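PDB 2CB4: mosquitocidal toxin from Bacillus sphaericus, which probably acts as an ADP-ribosyltransferase toxin against mosquitoes, this chain being its catalytic domain, separate from the ricin B-type lectin repeats of the whole protein. Local coordinates for residues R130-N133 with E137-P140; P176-I181 with M259-G264. The protein carries 1 engineered substitution. One frame throughout, in Å; residues are numbered along the deposited sequence.

Contact 1. Residues R130-N133 with E137-P140; sequences RYNN and EITP
R130 O takes the backbone bond from I138 N, at 2.8 Å and nearly straight (170°). The same oxygen meets E137 CA at 3.3 Å in a CA-H...O contact. Y131 and E137 form the next pair, antiparallel and non-hydrogen-bonded. Water 1 fills in further along: it accepts from R130 N at 2.9 Å and lies within reach of E137 OE2 and I138 O.

The second direct bond is made by a side chain. R130 NH1 donates to T139 O at 2.7 Å. The acceptor lies close to the guanidinium plane, and the donor lies in the carbonyl plane. The R130 chain runs extended to CD and then bends at chi3 (85°), which turns the guanidinium back over the opposite strand. Its NH2 is bonded to N269.

Van der Waals packing lies beside these bonds. I138 CD1 sits over one face of the R130 guanidinium, 3.4 Å from NH1. I138 CG2 turns the other way and meets N132 CB at 3.9 Å. On the opposite face of the strand pair, the Y131 ring meets the aliphatic part of E137, with CE1 3.8 Å from E137 CB. The carboxylate, 20° from the ring plane, extends past it to R77, which makes a salt bridge with OE2.

N132 OD1 accepts from L136 N inside the turn. The pairing is that of a short antiparallel beta hairpin, joining strand 123-131 to strand 137-138 in the mixed sheet of the ADP-ribosyltransferase domain.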
# COMPACT_ATOMS: atom_id res chain seq x y z
N ARG A 130 6.82 -45.87 22.16
CA ARG A 130 7.64 -46.73 23.01
C ARG A 130 6.89 -47.94 23.52
O ARG A 130 5.72 -47.85 23.92
CB ARG A 130 8.18 -45.95 24.18
CG ARG A 130 9.20 -44.91 23.83
CD ARG A 130 9.51 -44.13 25.08
NE ARG A 130 10.54 -44.81 25.86
CZ ARG A 130 10.43 -45.19 27.13
NH1 ARG A 130 9.36 -44.96 27.87
NH2 ARG A 130 11.46 -45.79 27.69
N TYR A 131 7.58 -49.07 23.53
CA TYR A 131 6.98 -50.34 23.97
C TYR A 131 7.86 -51.05 24.96
O TYR A 131 9.08 -50.89 24.94
CB TYR A 131 6.74 -51.23 22.74
CG TYR A 131 5.72 -50.61 21.81
CD1 TYR A 131 4.35 -50.83 22.01
CD2 TYR A 131 6.11 -49.73 20.81
CE1 TYR A 131 3.41 -50.21 21.20
CE2 TYR A 131 5.16 -49.10 19.99
CZ TYR A 131 3.82 -49.33 20.21
OH TYR A 131 2.89 -48.73 19.41
N ASN A 132 7.25 -51.84 25.84
CA ASN A 132 8.06 -52.63 26.77
C ASN A 132 8.42 -53.97 26.07
O ASN A 132 8.17 -54.15 24.87
CB ASN A 132 7.39 -52.84 28.15
CG ASN A 132 6.18 -53.71 28.08
OD1 ASN A 132 5.87 -54.31 27.05
ND2 ASN A 132 5.42 -53.73 29.17
N ASN A 133 9.04 -54.92 26.80
CA ASN A 133 9.43 -56.20 26.14
C ASN A 133 8.27 -57.11 25.70
O ASN A 133 8.37 -57.87 24.71
CB ASN A 133 10.61 -56.89 26.84
CG ASN A 133 11.90 -56.09 26.67
OD1 ASN A 133 12.03 -55.33 25.70
ND2 ASN A 133 12.84 -56.26 27.62
N GLU A 137 2.54 -50.76 24.99
CA GLU A 137 2.93 -49.35 24.95
C GLU A 137 3.22 -48.74 26.32
O GLU A 137 2.44 -48.91 27.28
CB GLU A 137 1.90 -48.48 24.21
CG GLU A 137 2.48 -47.16 23.76
CD GLU A 137 1.52 -46.28 22.98
OE1 GLU A 137 0.32 -46.59 22.91
OE2 GLU A 137 1.98 -45.25 22.47
N ILE A 138 4.33 -48.02 26.39
CA ILE A 138 4.72 -47.31 27.61
C ILE A 138 4.85 -45.80 27.27
O ILE A 138 4.79 -45.41 26.11
CB ILE A 138 6.02 -47.89 28.25
CG1 ILE A 138 7.18 -47.84 27.25
CG2 ILE A 138 5.77 -49.32 28.75
CD1 ILE A 138 8.51 -48.23 27.87
N THR A 139 4.99 -44.97 28.30
CA THR A 139 5.07 -43.52 28.12
C THR A 139 6.12 -43.07 27.09
O THR A 139 7.29 -43.42 27.21
CB THR A 139 5.29 -42.83 29.47
OG1 THR A 139 4.40 -43.42 30.42
CG2 THR A 139 5.01 -41.33 29.37
N PRO A 140 5.71 -42.28 26.09
CA PRO A 140 6.67 -41.79 25.11
C PRO A 140 7.33 -40.53 25.66
O PRO A 140 6.99 -40.06 26.75
CB PRO A 140 5.78 -41.44 23.90
CG PRO A 140 4.49 -41.01 24.51
CD PRO A 140 4.33 -41.82 25.78
O HOH W 1 4.57 -44.59 23.49

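Contact 2. Residues P176-I181 with M259-G264; sequences PNEDQI and MFAPNG. Engineered in segment 176-181: Q180 (natural residue Glu).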
# COMPACT_ATOMS: atom_id res chain seq x y z
N PRO A 176 19.67 -36.83 22.63
CA PRO A 176 19.34 -38.21 22.28
C PRO A 176 18.06 -38.77 22.87
O PRO A 176 17.39 -39.61 22.26
CB PRO A 176 20.55 -39.03 22.77
CG PRO A 176 21.54 -38.06 23.30
CD PRO A 176 21.08 -36.67 23.05
N ASN A 177 17.73 -38.32 24.07
CA ASN A 177 16.56 -38.78 24.79
C ASN A 177 15.22 -38.62 24.12
O ASN A 177 14.21 -39.18 24.59
CB ASN A 177 16.44 -38.02 26.10
CG ASN A 177 17.73 -38.08 26.94
OD1 ASN A 177 18.60 -38.91 26.66
ND2 ASN A 177 17.82 -37.24 27.96
N GLU A 178 15.15 -37.79 23.07
CA GLU A 178 13.89 -37.54 22.40
C GLU A 178 13.53 -38.60 21.34
O GLU A 178 12.37 -38.67 20.84
CB GLU A 178 13.87 -36.13 21.80
CG GLU A 178 12.55 -35.76 21.14
CD GLU A 178 12.58 -34.37 20.60
OE1 GLU A 178 13.68 -33.79 20.41
OE2 GLU A 178 11.49 -33.85 20.34
N ASP A 179 14.54 -39.42 20.99
CA ASP A 179 14.41 -40.48 19.99
C ASP A 179 13.63 -40.00 18.78
O ASP A 179 12.57 -40.54 18.51
CB ASP A 179 13.67 -41.68 20.55
CG ASP A 179 14.32 -42.23 21.80
OD1 ASP A 179 15.57 -42.32 21.84
OD2 ASP A 179 13.56 -42.60 22.73
N GLN A 180 14.16 -39.00 18.07
CA GLN A 180 13.45 -38.40 16.95
C GLN A 180 13.66 -38.96 15.62
O GLN A 180 14.80 -39.33 15.26
CB GLN A 180 14.00 -37.01 16.74
CG GLN A 180 13.34 -35.90 17.38
CD GLN A 180 13.83 -34.57 16.79
OE1 GLN A 180 13.73 -34.31 15.55
NE2 GLN A 180 14.39 -33.73 17.62
N ILE A 181 12.62 -38.84 14.80
CA ILE A 181 12.69 -39.18 13.40
C ILE A 181 12.27 -37.86 12.75
O ILE A 181 11.20 -37.37 13.03
CB ILE A 181 11.75 -40.33 13.05
CG1 ILE A 181 11.89 -41.48 14.05
CG2 ILE A 181 11.87 -40.62 11.55
CD1 ILE A 181 13.44 -42.14 14.14
N MSE A 259 7.91 -29.85 20.79
CA MSE A 259 8.66 -30.94 20.18
C MSE A 259 10.18 -30.69 20.21
O MSE A 259 10.93 -31.40 19.58
CB MSE A 259 8.19 -31.29 18.75
CG MSE A 259 6.93 -32.15 18.68
SE MSE A 259 6.94 -33.84 19.54
CE MSE A 259 7.99 -34.56 18.19
N PHE A 260 10.62 -29.65 20.94
CA PHE A 260 12.03 -29.30 21.06
C PHE A 260 12.51 -30.12 22.26
O PHE A 260 11.86 -30.14 23.31
CB PHE A 260 12.17 -27.80 21.35
CG PHE A 260 13.61 -27.34 21.48
CD1 PHE A 260 14.60 -27.89 20.65
CD2 PHE A 260 13.96 -26.38 22.42
CE1 PHE A 260 15.93 -27.49 20.78
CE2 PHE A 260 15.29 -25.96 22.56
CZ PHE A 260 16.28 -26.51 21.74
N ALA A 261 13.63 -30.83 22.11
CA ALA A 261 14.12 -31.71 23.17
C ALA A 261 14.14 -31.24 24.62
O ALA A 261 13.62 -31.93 25.49
CB ALA A 261 15.41 -32.43 22.77
N PRO A 262 14.73 -30.07 24.89
CA PRO A 262 14.76 -29.55 26.26
C PRO A 262 13.33 -29.22 26.81
O PRO A 262 13.16 -29.03 28.02
CB PRO A 262 15.59 -28.25 26.14
CG PRO A 262 16.28 -28.31 24.86
CD PRO A 262 15.51 -29.24 23.95
N ASN A 263 12.34 -29.15 25.91
CA ASN A 263 10.95 -28.84 26.28
C ASN A 263 10.11 -30.03 26.67
O ASN A 263 8.88 -29.92 26.83
CB ASN A 263 10.25 -28.01 25.19
CG ASN A 263 10.90 -26.66 25.01
OD1 ASN A 263 11.81 -26.29 25.75
ND2 ASN A 263 10.44 -25.92 24.03
N GLY A 264 10.77 -31.17 26.87
CA GLY A 264 10.07 -32.39 27.30
C GLY A 264 11.06 -33.44 27.77
O GLY A 264 12.25 -33.17 27.90
O HOH W 2 15.33 -31.07 19.72
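E178 OE1 accepts from Q180 NE2 at 2.9 Å and more distantly from water 2. A261 CB packs against the same oxygen at 3.2 Å. E178 lies in the loop just before strand 180-184, and Q180 is the first residue of that strand. The two probably correspond to the E-x-E motif of arginine-modifying ADP-ribosyltransferases. Q180 is an engineered residue, glutamate in the natural sequence. The motif probably marks the catalytic centre.

The approach of Q180 NE2 to E178 OE1 is steep. It comes from well above the carboxylate plane (64° out of it), and the N-H is bent at 147°. Q180 OE1 is held separately by S125 OG of strand 123-131.

E178 reaches the loop 259-264 by a straight side chain. CG is anti to the backbone N (chi1 -177°) and the chain stays extended, so the carboxylate is carried up to the loop backbone. OE2 lies 2.6 Å from M259 O. Water 2 accepts from A261 N at 2.9 Å and so links that amide to the E178 carboxylate. M259, a selenomethionine, folds back through chi2 and chi3. Its CE ends 4.2 Å from E178 OE2, and its side chain also packs on R80 and W81 of strand 78-82.

A261 and P262 form a 3-10 turn, closed by N263 N to F260 O. F260 points away from E178 and packs on E190 of the second subunit. P262 CD sits over the centre of the F260 ring, 3.3 Å above its plane.

How the contacts relate
Contact 1 comes first along the chain and closes before contact 2 opens. Their centres lie about 16 Å apart and their nearest atoms about 5 Å, without touching. Both reach the mixed sheet: strand 123-131 carries half of contact 1 and pairs antiparallel with strand 180-184 of contact 2. Contact 1 is local, a hairpin on the outer part of the domain. Contact 2 is buried nearer its centre and joins segments 78 residues apart. Strand 123-131 thus ends in the hairpin, while earlier on it S125 holds Q180. Later residues of this chain lie at both: 259-264 at the probable active site, N268 and N269 beside the hairpin.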